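Local coordinates for protein beta-glucosidase (Pseudoalteromonas sp., PDB 3F95) that forms the extra C-terminal beta-sandwich domain of an exo-1,3/1,4-beta-glucanase, an enzyme that probably acts as a beta-glucosidase of glycoside hydrolase family 3, at residues R93-P98 against N160-I165; L104-S109 against L134-H139. All blocks are in the same frame, centred on the assembly; numbering follows the deposited sequence. Where two conformers were deposited one is given.

Contact 1 (R93-P98 against N160-I165); sequences RIDKAP and NLSLAI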
ATOM      1  N   ARG A  93       3.572  -9.148  -1.920  1.00 13.08           N
ATOM      2  CA  ARG A  93       3.725 -10.549  -1.557  0.50 12.19           C
ATOM      3  C   ARG A  93       3.167 -10.675  -0.137  1.00 14.21           C
ATOM      4  O   ARG A  93       3.565  -9.910   0.754  1.00 14.40           O
ATOM      5  CB  ARG A  93       5.208 -10.924  -1.568  0.50 11.44           C
ATOM      6  CG  ARG A  93       5.516 -12.334  -1.085  0.50 11.16           C
ATOM      7  CD  ARG A  93       7.021 -12.612  -1.123  0.50 11.65           C
ATOM      8  NE  ARG A  93       7.706 -11.766  -0.136  0.50 13.37           N
ATOM      9  CZ  ARG A  93       9.021 -11.590  -0.040  0.50 15.72           C
ATOM     10  NH1 ARG A  93       9.856 -12.198  -0.875  0.50 16.34           N
ATOM     11  NH2 ARG A  93       9.507 -10.790   0.906  0.50 14.41           N
ATOM     12  N   ILE A  94       2.245 -11.600   0.091  1.00 13.39           N
ATOM     13  CA  ILE A  94       1.718 -11.774   1.445  1.00 14.59           C
ATOM     14  C   ILE A  94       2.321 -13.054   1.991  1.00 15.67           C
ATOM     15  O   ILE A  94       1.893 -14.148   1.615  1.00 15.86           O
ATOM     16  CB  ILE A  94       0.179 -11.810   1.461  1.00 14.95           C
ATOM     17  CG1 ILE A  94      -0.372 -10.506   0.842  1.00 14.18           C
ATOM     18  CG2 ILE A  94      -0.368 -12.034   2.921  1.00 15.50           C
ATOM     19  CD1 ILE A  94      -1.915 -10.471   0.823  1.00 14.90           C
ATOM     20  N   ASP A  95       3.338 -12.918   2.842  1.00 15.37           N
ATOM     21  CA  ASP A  95       3.991 -14.111   3.392  1.00 16.66           C
ATOM     22  C   ASP A  95       3.316 -14.685   4.634  1.00 16.93           C
ATOM     23  O   ASP A  95       3.456 -15.868   4.927  1.00 16.18           O
ATOM     24  CB  ASP A  95       5.473 -13.884   3.610  1.00 18.05           C
ATOM     25  CG  ASP A  95       5.735 -12.740   4.538  1.00 20.93           C
ATOM     26  OD1 ASP A  95       5.370 -11.594   4.194  1.00 24.82           O
ATOM     27  OD2 ASP A  95       6.320 -12.983   5.609  1.00 26.94           O
ATOM     28  N   LYS A  96       2.540 -13.869   5.339  1.00 16.52           N
ATOM     29  CA  LYS A  96       1.652 -14.432   6.348  1.00 17.30           C
ATOM     30  C   LYS A  96       0.307 -13.753   6.280  1.00 17.02           C
ATOM     31  O   LYS A  96       0.202 -12.559   6.572  1.00 15.99           O
ATOM     32  CB  LYS A  96       2.252 -14.342   7.761  1.00 17.06           C
ATOM     33  CG  LYS A  96       1.324 -14.921   8.839  1.00 17.74           C
ATOM     34  CD  LYS A  96       1.926 -14.870  10.239  1.00 20.07           C
ATOM     35  CE  LYS A  96       1.952 -13.459  10.790  1.00 23.23           C
ATOM     36  NZ  LYS A  96       2.219 -13.410  12.259  1.00 23.77           N
ATOM     37  N   ALA A  97      -0.712 -14.516   5.859  1.00 17.26           N
ATOM     38  CA  ALA A  97      -2.087 -14.003   5.741  1.00 17.69           C
ATOM     39  C   ALA A  97      -2.648 -13.590   7.097  1.00 17.86           C
ATOM     40  O   ALA A  97      -2.244 -14.123   8.142  1.00 18.75           O
ATOM     41  CB  ALA A  97      -3.030 -15.037   5.036  1.00 17.56           C
ATOM     42  N   PRO A  98      -3.522 -12.578   7.100  1.00 18.77           N
ATOM     43  CA  PRO A  98      -4.021 -12.075   8.386  1.00 19.84           C
ATOM     44  C   PRO A  98      -5.013 -13.042   8.991  1.00 22.10           C
ATOM     45  O   PRO A  98      -6.003 -13.391   8.350  1.00 23.38           O
ATOM     46  CB  PRO A  98      -4.695 -10.759   8.027  1.00 17.86           C
ATOM     47  CG  PRO A  98      -4.971 -10.823   6.529  1.00 20.23           C
ATOM     48  CD  PRO A  98      -4.035 -11.840   5.935  1.00 18.77           C
ATOM     49  N   ASN A 160      -2.487  -8.551  12.639  1.00 18.27           N
ATOM     50  CA  ASN A 160      -1.486  -9.589  12.519  1.00 17.72           C
ATOM     51  C   ASN A 160      -1.379 -10.010  11.056  1.00 16.88           C
ATOM     52  O   ASN A 160      -2.338 -10.541  10.497  1.00 17.54           O
ATOM     53  CB  ASN A 160      -1.870 -10.787  13.387  1.00 19.35           C
ATOM     54  CG  ASN A 160      -0.731 -11.721  13.585  1.00 22.40           C
ATOM     55  OD1 ASN A 160      -0.321 -12.423  12.654  1.00 25.54           O
ATOM     56  ND2 ASN A 160      -0.185 -11.736  14.796  1.00 27.44           N
ATOM     57  N   LEU A 161      -0.215  -9.780  10.461  1.00 14.60           N
ATOM     58  CA  LEU A 161      -0.090  -9.795   8.987  1.00 13.71           C
ATOM     59  C   LEU A 161       1.375  -9.604   8.645  1.00 12.98           C
ATOM     60  O   LEU A 161       2.084  -8.893   9.347  1.00 12.96           O
ATOM     61  CB  LEU A 161      -0.857  -8.608   8.384  1.00 13.43           C
ATOM     62  CG  LEU A 161      -0.722  -8.277   6.876  1.00 12.78           C
ATOM     63  CD1 LEU A 161      -1.252  -9.458   6.012  1.00 13.03           C
ATOM     64  CD2 LEU A 161      -1.523  -7.026   6.594  1.00 14.45           C
ATOM     65  N   SER A 162       1.827 -10.269   7.583  1.00 12.01           N
ATOM     66  CA  SER A 162       3.151 -10.015   7.046  0.50 11.41           C
ATOM     67  C   SER A 162       3.095  -9.961   5.516  1.00 12.87           C
ATOM     68  O   SER A 162       2.647 -10.917   4.854  1.00 12.63           O
ATOM     69  CB  SER A 162       4.138 -11.080   7.537  0.50 11.56           C
ATOM     70  OG  SER A 162       5.430 -10.819   7.039  0.50 13.93           O
ATOM     71  N   LEU A 163       3.604  -8.863   4.960  1.00 12.12           N
ATOM     72  CA  LEU A 163       3.600  -8.687   3.520  1.00 12.55           C
ATOM     73  C   LEU A 163       4.720  -7.752   3.127  1.00 13.02           C
ATOM     74  O   LEU A 163       5.366  -7.163   3.978  1.00 12.64           O
ATOM     75  CB  LEU A 163       2.247  -8.156   3.030  1.00 12.12           C
ATOM     76  CG  LEU A 163       1.707  -6.827   3.614  1.00 13.19           C
ATOM     77  CD1 LEU A 163       2.462  -5.579   3.170  1.00 14.10           C
ATOM     78  CD2 LEU A 163       0.215  -6.697   3.336  1.00 12.57           C
ATOM     79  N   ALA A 164       4.931  -7.636   1.825  1.00 13.04           N
ATOM     80  CA  ALA A 164       5.923  -6.706   1.302  1.00 13.23           C
ATOM     81  C   ALA A 164       5.318  -6.031   0.095  1.00 13.42           C
ATOM     82  O   ALA A 164       4.449  -6.598  -0.557  1.00 12.63           O
ATOM     83  CB  ALA A 164       7.167  -7.419   0.936  1.00 14.08           C
ATOM     84  N   ILE A 165       5.778  -4.813  -0.184  1.00 12.60           N
ATOM     85  CA  ILE A 165       5.231  -3.976  -1.252  1.00 14.05           C
ATOM     86  C   ILE A 165       6.408  -3.436  -2.066  1.00 13.42           C
ATOM     87  O   ILE A 165       7.455  -3.152  -1.509  1.00 13.57           O
ATOM     88  CB  ILE A 165       4.423  -2.806  -0.629  1.00 14.87           C
ATOM     89  CG1 ILE A 165       3.127  -3.339   0.012  1.00 17.58           C
ATOM     90  CG2 ILE A 165       4.054  -1.754  -1.684  1.00 18.46           C
ATOM     91  CD1 ILE A 165       2.558  -2.386   1.070  1.00 20.08           C
TER
HETATM   92  O   HOH W   1      -2.098 -13.774  10.982  1.00 32.45           O

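Contact 2 (L104-S109 against L134-H139); sequences LQVMCS and LAIPLH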
ATOM      1  N   LEU A 104      -7.468  -3.099   2.785  1.00 17.21           N
ATOM      2  CA  LEU A 104      -6.653  -2.305   1.863  1.00 17.05           C
ATOM      3  C   LEU A 104      -7.463  -1.123   1.340  1.00 17.74           C
ATOM      4  O   LEU A 104      -8.433  -1.309   0.604  1.00 17.75           O
ATOM      5  CB  LEU A 104      -6.156  -3.184   0.690  1.00 17.43           C
ATOM      6  CG  LEU A 104      -5.567  -2.443  -0.514  1.00 17.69           C
ATOM      7  CD1 LEU A 104      -4.313  -1.618  -0.089  1.00 18.38           C
ATOM      8  CD2 LEU A 104      -5.230  -3.441  -1.651  1.00 18.74           C
ATOM      9  N   GLN A 105      -7.091   0.093   1.747  1.00 17.42           N
ATOM     10  CA  GLN A 105      -7.794   1.288   1.292  1.00 17.70           C
ATOM     11  C   GLN A 105      -6.923   2.050   0.283  1.00 17.18           C
ATOM     12  O   GLN A 105      -5.697   2.073   0.416  1.00 17.64           O
ATOM     13  CB  GLN A 105      -8.216   2.152   2.511  1.00 17.63           C
ATOM     14  CG  GLN A 105      -9.414   1.579   3.271  1.00 18.03           C
ATOM     15  CD  GLN A 105      -9.646   2.252   4.625  1.00 19.76           C
ATOM     16  OE1 GLN A 105      -8.763   2.286   5.489  1.00 21.04           O
ATOM     17  NE2 GLN A 105     -10.859   2.755   4.824  1.00 22.27           N
ATOM     18  N   VAL A 106      -7.536   2.601  -0.767  1.00 17.12           N
ATOM     19  CA  VAL A 106      -6.778   3.212  -1.842  1.00 17.22           C
ATOM     20  C   VAL A 106      -7.315   4.618  -2.121  1.00 18.48           C
ATOM     21  O   VAL A 106      -8.550   4.827  -2.220  1.00 17.69           O
ATOM     22  CB  VAL A 106      -6.830   2.329  -3.131  1.00 17.88           C
ATOM     23  CG1 VAL A 106      -6.172   3.020  -4.299  1.00 17.04           C
ATOM     24  CG2 VAL A 106      -6.181   0.966  -2.846  1.00 18.17           C
ATOM     25  N   MET A 107      -6.387   5.569  -2.186  1.00 19.55           N
ATOM     26  CA  MET A 107      -6.679   6.976  -2.514  1.00 21.02           C
ATOM     27  C   MET A 107      -7.730   7.580  -1.567  1.00 21.97           C
ATOM     28  O   MET A 107      -8.909   7.837  -1.929  1.00 20.93           O
ATOM     29  CB  MET A 107      -7.019   7.139  -4.005  1.00 20.61           C
ATOM     30  CG  MET A 107      -5.888   6.750  -4.937  1.00 23.22           C
ATOM     31  SD  MET A 107      -4.418   7.810  -4.764  1.00 24.88           S
ATOM     32  CE  MET A 107      -3.139   6.646  -5.084  1.00 26.21           C
ATOM     33  N   CYS A 108      -7.284   7.778  -0.328  1.00 22.30           N
ATOM     34  CA  CYS A 108      -8.143   8.218   0.757  1.00 24.32           C
ATOM     35  C   CYS A 108      -7.954   9.705   0.997  1.00 25.58           C
ATOM     36  O   CYS A 108      -6.826  10.186   1.083  1.00 25.18           O
ATOM     37  CB  CYS A 108      -7.806   7.494   2.054  1.00 23.95           C
ATOM     38  SG  CYS A 108      -8.000   5.695   1.934  1.00 26.35           S
ATOM     39  N   SER A 109      -9.070  10.411   1.124  1.00 27.51           N
ATOM     40  CA  SER A 109      -9.041  11.800   1.565  1.00 29.93           C
ATOM     41  C   SER A 109      -9.232  11.801   3.064  1.00 31.01           C
ATOM     42  O   SER A 109      -9.084  10.764   3.719  1.00 30.91           O
ATOM     43  CB  SER A 109     -10.123  12.628   0.869  1.00 30.30           C
ATOM     44  OG  SER A 109     -11.332  11.906   0.750  1.00 32.54           O
ATOM     45  N   LEU A 134      -0.465  -6.192  -8.755  1.00 15.60           N
ATOM     46  CA  LEU A 134      -1.893  -5.921  -8.572  1.00 15.93           C
ATOM     47  C   LEU A 134      -2.240  -4.568  -9.199  1.00 17.16           C
ATOM     48  O   LEU A 134      -1.548  -3.558  -8.944  1.00 17.22           O
ATOM     49  CB  LEU A 134      -2.232  -5.918  -7.070  1.00 15.74           C
ATOM     50  CG  LEU A 134      -1.909  -7.170  -6.247  1.00 18.02           C
ATOM     51  CD1 LEU A 134      -2.301  -6.950  -4.768  1.00 18.11           C
ATOM     52  CD2 LEU A 134      -2.664  -8.412  -6.841  1.00 16.25           C
ATOM     53  N   ALA A 135      -3.266  -4.548 -10.050  1.00 16.62           N
ATOM     54  CA  ALA A 135      -3.772  -3.303 -10.619  1.00 16.86           C
ATOM     55  C   ALA A 135      -5.129  -2.979  -9.992  1.00 17.50           C
ATOM     56  O   ALA A 135      -6.049  -3.786 -10.017  1.00 17.05           O
ATOM     57  CB  ALA A 135      -3.845  -3.361 -12.181  1.00 16.89           C
ATOM     58  N   ILE A 136      -5.225  -1.816  -9.361  1.00 16.85           N
ATOM     59  CA  ILE A 136      -6.438  -1.477  -8.616  1.00 17.59           C
ATOM     60  C   ILE A 136      -7.199  -0.323  -9.267  1.00 17.70           C
ATOM     61  O   ILE A 136      -6.790   0.837  -9.154  1.00 16.76           O
ATOM     62  CB  ILE A 136      -6.137  -1.147  -7.124  1.00 17.88           C
ATOM     63  CG1 ILE A 136      -5.403  -2.333  -6.478  1.00 18.87           C
ATOM     64  CG2 ILE A 136      -7.433  -0.839  -6.406  1.00 16.63           C
ATOM     65  CD1 ILE A 136      -4.776  -2.036  -5.120  1.00 18.22           C
ATOM     66  N   PRO A 137      -8.308  -0.641  -9.962  1.00 18.02           N
ATOM     67  CA  PRO A 137      -9.043   0.447 -10.615  1.00 18.60           C
ATOM     68  C   PRO A 137      -9.514   1.425  -9.548  1.00 19.40           C
ATOM     69  O   PRO A 137     -10.008   1.008  -8.496  1.00 17.47           O
ATOM     70  CB  PRO A 137     -10.219  -0.244 -11.299  1.00 19.37           C
ATOM     71  CG  PRO A 137     -10.234  -1.683 -10.774  1.00 19.17           C
ATOM     72  CD  PRO A 137      -8.900  -1.975 -10.178  1.00 18.50           C
ATOM     73  N   LEU A 138      -9.309   2.711  -9.801  1.00 20.62           N
ATOM     74  CA  LEU A 138      -9.633   3.732  -8.797  1.00 23.53           C
ATOM     75  C   LEU A 138     -11.126   4.025  -8.724  1.00 25.98           C
ATOM     76  O   LEU A 138     -11.638   4.481  -7.697  1.00 27.48           O
ATOM     77  CB  LEU A 138      -8.823   5.011  -9.049  1.00 22.57           C
ATOM     78  CG  LEU A 138      -7.294   4.836  -8.943  1.00 22.33           C
ATOM     79  CD1 LEU A 138      -6.564   6.155  -9.166  1.00 23.45           C
ATOM     80  CD2 LEU A 138      -6.881   4.211  -7.593  1.00 21.75           C
ATOM     81  N   HIS A 139     -11.831   3.753  -9.810  1.00 29.02           N
ATOM     82  CA  HIS A 139     -13.253   4.055  -9.824  1.00 31.28           C
ATOM     83  C   HIS A 139     -14.141   2.881 -10.215  1.00 32.00           C
ATOM     84  O   HIS A 139     -13.918   2.221 -11.224  1.00 32.31           O
ATOM     85  CB  HIS A 139     -13.512   5.297 -10.653  1.00 32.08           C
ATOM     86  CG  HIS A 139     -12.951   6.543 -10.032  1.00 34.19           C
ATOM     87  ND1 HIS A 139     -11.686   7.012 -10.317  1.00 36.89           N
ATOM     88  CD2 HIS A 139     -13.467   7.393  -9.113  1.00 36.61           C
ATOM     89  CE1 HIS A 139     -11.456   8.110  -9.623  1.00 35.21           C
ATOM     90  NE2 HIS A 139     -12.519   8.363  -8.884  1.00 38.05           N
TER

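Contact 1 (R93-P98 against N160-I165)
Arg93 and Ala164 form an antiparallel hydrogen-bonded pair, with Arg93 N to Ala164 O at 3.0 Å and Ala164 N to Arg93 O at 2.9 Å. Further along, Asp95 and Lys96 both stand opposite Ser162, a classic beta bulge at the corner of 93-98. Within it Lys96 and Ser162 pair through two backbone bonds; the N-H of Lys96 points almost straight at Ser162 O (3.0 Å, 179° at the hydrogen). The bulge brings the Asp95 carboxylate over Ser162, with OD2 2.7 Å from Ser162 OG; Asn62 OD1 competes for the one hydroxyl proton, and Ser162 has two conformers, so this bond is tentative. The strands, 87-94 and 161-171, are neighbours in one sheet of the galactose-binding-like beta-sandwich, and the two faces of the pair differ. Ile94, Leu161 and Leu163 occupy the greasy face, where Phe119 covers Ile94 and Leu163, and Leu161 meets Ile156 of the other sheet. Leu161 CD1 lies 3.7 Å from Pro98 CD, the leucine and the proline ring side by side and pointing the same way, and the same methyl approaches Ile94 CG2 (4.1 Å). On the other face the Lys96 chain bends at chi3 (73°), which lays CE beside Asn160 OD1, and NZ beyond it donates to that oxygen at 2.8 Å, the ammonium tilted 22° from the amide plane. A water 2.8 Å from Asn160 OD1 also sits beside Ala97 O, although more acceptors surround it than it has protons to give. An alanine in place of Asn160 would probably leave the Lys96 ammonium without its amide oxygen, free to swing, and the water with one partner fewer. Arg93 NH2 approaches the Ala164 methyl obliquely, and both residues touch Trp131.

Contact 2 (L104-S109 against L134-H139)
Leu104 and Ile136 meet tip to tip, Leu104 CD2 against Ile136 CD1 at 3.8 Å. The extended isoleucine branch makes this possible: CG1 is anti to the carbonyl carbon (chi1 -56°), and chi2 of 167° sends CD1 outward from its strand. The same methyl is shared with Val106, which crosses Ile136 obliquely and offers CG2 at 4.0 Å from Ile136 CD1. The two methyls of Val106 thus divide their work. CG2 serves Ile136, while CG1 turns to Leu138, whose CD2 lies 3.6 Å away, the two side chains crossing at about a right angle. Leu138 sits just past the end of its strand, yet its CD2 comes back to touch both Val106 and its neighbour: Met107 CG lies 3.8 Å from Leu138 CD2, and here the crossing is oblique. Met107 is where 104-109 turns a corner, and its CB still points toward 134-139 there, so it extends the apolar row beyond Val106. Strand 102-108 belongs to one sheet of the sandwich and strand 132-137 to the other, which makes this a face-to-face contact through the core and not an edge pairing. Leu88 and Leu90 of strand 87-94 pack beside it, touching Val106 and Ile136 respectively. Next along the chain, the Cys108-Cys113 disulfide ties strand 102-108 to strand 113-118. No hydrogen bond joins the two segments, and all five touching residues are buried. Attraction here therefore rests on dispersion and the exclusion of water, with fit set by how each methyl meets the next and not by any directional bond.

The two contacts show the two ways this sandwich is built: contact 1 joins neighbouring strands within a sheet, contact 2 brings the two sheets together. Their centres lie 18 Å apart and their nearest atoms about 7 Å, without touching. Strand 87-94 connects them, since it pairs with 161-171 on one side and with 132-137 on the other. Both segments of contact 2 fall between those of contact 1 in the chain, nested inside the loop that contact 1 closes. Phe119 and Ile156 bridge the gap, each touching side chains of both contacts. The family 3 catalytic part of the glucanase is absent from this fragment, so neither contact can be placed relative to its active site.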